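Local coordinates for probable transcriptional regulator WhiB7 (Mycobacterium tuberculosis, PDB 7KUG), which acts as a transcriptional regulator, probably redox-responsive, that carries one [4Fe-4S] cluster per subunit and raises expression of at least ten other genes when overproduced, at residues A54-Q58 / R59-W63. The protein carries 2 engineered substitutions. Sequence-based numbering, arbitrary orientation.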
loop_
_atom_site.group_PDB
_atom_site.type_symbol
_atom_site.label_atom_id
_atom_site.label_comp_id
_atom_site.label_asym_id
_atom_site.label_seq_id
_atom_site.Cartn_x
_atom_site.Cartn_y
_atom_site.Cartn_z
ATOM N N ALA A 54 -13.051 8.010 5.476
ATOM C CA ALA A 54 -13.769 7.148 6.440
ATOM C C ALA A 54 -13.088 5.777 6.460
ATOM O O ALA A 54 -12.850 5.234 7.569
ATOM C CB ALA A 54 -15.232 7.046 6.070
ATOM N N ALA A 55 -12.793 5.230 5.282
ATOM C CA ALA A 55 -12.253 3.860 5.121
ATOM C C ALA A 55 -10.834 3.816 5.682
ATOM O O ALA A 55 -10.484 2.838 6.364
ATOM C CB ALA A 55 -12.293 3.435 3.675
ATOM N N ALA A 56 -10.033 4.862 5.458
ATOM C CA ALA A 56 -8.637 4.896 5.951
ATOM C C ALA A 56 -8.639 4.969 7.485
ATOM O O ALA A 56 -7.775 4.355 8.123
ATOM C CB ALA A 56 -7.887 6.042 5.322
ATOM N N LEU A 57 -9.605 5.682 8.064
ATOM C CA LEU A 57 -9.757 5.756 9.541
ATOM C C LEU A 57 -10.141 4.374 10.077
ATOM O O LEU A 57 -9.615 3.989 11.123
ATOM C CB LEU A 57 -10.810 6.815 9.891
ATOM C CG LEU A 57 -10.330 8.260 9.804
ATOM C CD1 LEU A 57 -11.504 9.226 9.880
ATOM C CD2 LEU A 57 -9.320 8.549 10.897
ATOM N N GLN A 58 -11.058 3.684 9.397
ATOM C CA GLN A 58 -11.561 2.346 9.813
ATOM C C GLN A 58 -10.382 1.371 9.797
ATOM O O GLN A 58 -10.231 0.590 10.749
ATOM C CB GLN A 58 -12.705 1.901 8.900
ATOM C CG GLN A 58 -13.611 0.851 9.523
ATOM C CD GLN A 58 -13.294 -0.551 9.064
ATOM O OE1 GLN A 58 -12.970 -0.787 7.901
ATOM N NE2 GLN A 58 -13.402 -1.506 9.978
ATOM N N ARG A 59 -9.536 1.451 8.774
ATOM C CA ARG A 59 -8.372 0.538 8.619
ATOM C C ARG A 59 -7.208 0.998 9.504
ATOM O O ARG A 59 -6.240 0.228 9.638
ATOM C CB ARG A 59 -7.945 0.455 7.155
ATOM C CG ARG A 59 -8.946 -0.247 6.253
ATOM C CD ARG A 59 -8.356 -0.542 4.892
ATOM N NE ARG A 59 -7.724 0.634 4.318
ATOM C CZ ARG A 59 -8.345 1.547 3.578
ATOM N NH1 ARG A 59 -9.633 1.417 3.295
ATOM N NH2 ARG A 59 -7.664 2.584 3.115
ATOM N N ALA A 60 -7.264 2.216 10.049
ATOM C CA ALA A 60 -6.178 2.814 10.858
ATOM C C ALA A 60 -4.882 2.856 10.034
ATOM O O ALA A 60 -3.854 2.346 10.483
ATOM C CB ALA A 60 -6.015 2.036 12.154
ATOM N N GLU A 61 -4.927 3.470 8.849
ATOM C CA GLU A 61 -3.742 3.585 7.963
ATOM C C GLU A 61 -2.609 4.230 8.743
ATOM O O GLU A 61 -2.781 5.231 9.438
ATOM C CB GLU A 61 -4.080 4.342 6.674
ATOM C CG GLU A 61 -4.993 3.562 5.749
ATOM C CD GLU A 61 -4.404 2.279 5.185
ATOM O OE1 GLU A 61 -3.185 2.089 5.322
ATOM O OE2 GLU A 61 -5.162 1.504 4.593
ATOM N N PRO A 62 -1.404 3.636 8.689
ATOM C CA PRO A 62 -0.287 4.114 9.501
ATOM C C PRO A 62 0.361 5.417 9.033
ATOM O O PRO A 62 1.029 6.058 9.808
ATOM C CB PRO A 62 0.748 2.989 9.394
ATOM C CG PRO A 62 0.378 2.246 8.132
ATOM C CD PRO A 62 -1.118 2.373 7.992
ATOM N N TRP A 63 0.210 5.730 7.746
ATOM C CA TRP A 63 0.837 6.917 7.121
ATOM C C TRP A 63 0.159 7.197 5.789
ATOM O O TRP A 63 -0.718 6.423 5.401
ATOM C CB TRP A 63 2.363 6.774 6.992
ATOM C CG TRP A 63 2.876 5.924 5.864
ATOM C CD1 TRP A 63 2.312 4.801 5.339
ATOM C CD2 TRP A 63 4.118 6.111 5.162
ATOM N NE1 TRP A 63 3.101 4.292 4.342
ATOM C CE2 TRP A 63 4.216 5.074 4.212
ATOM C CE3 TRP A 63 5.145 7.062 5.228
ATOM C CZ2 TRP A 63 5.306 4.954 3.349
ATOM C CZ3 TRP A 63 6.216 6.950 4.366
ATOM C CH2 TRP A 63 6.292 5.910 3.441
#
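Arg59 folds back over the last turn of helix 49-59 and lays its guanidinium against Ala55 and Ala56. With CG anti to the carbonyl carbon (chi1 -68°) and a bend at chi3, the chain turns toward the helix instead of running on past its end. One face of the guanidinium then lies over Ala55 O and Ala56 CA, neither centred on the group but nearer its periphery, while Arg59 NH1 sits 3.4 Å from Ala55 CB. Ala55 O accepts a hydrogen bond from Arg59 N at 2.9 Å; Arg59 NH1 is also near this oxygen, but at a poor angle for a bond.

The edge of the same guanidinium is turned to Glu61 in a salt bridge. Arg59 NE donates to Glu61 OE2 at 2.7 Å, fairly straight and onto the anti lone pair; Arg59 NH2 reaches the same Glu61 OE2 at 3.1 Å, more bent and out of the carboxylate plane. Both bonds lie in the guanidinium plane, a side-on grip. The bend at chi2 (-65°) swings the Glu61 carboxylate to this edge; Glu61 CG, placed by chi1, packs 3.8 Å from Ala56 CB.

The helix itself closes in a Schellman motif. Ala60, with positive phi, is the C-prime residue: Glu61 N reaches Ala56 O at 3.1 Å, nearly straight at 168°, and Ala60 N makes a weak bond to Leu57 O. Ala56 packs on Trp66 and Phe71 of the following strands, and both Glu61 oxygens have partners on the chain of another protein, OE2 through a second salt bridge. With two basic partners on Glu61 OE2, the buried carboxylate is probably stabilised as the anion, linking the helix end to the protein interface.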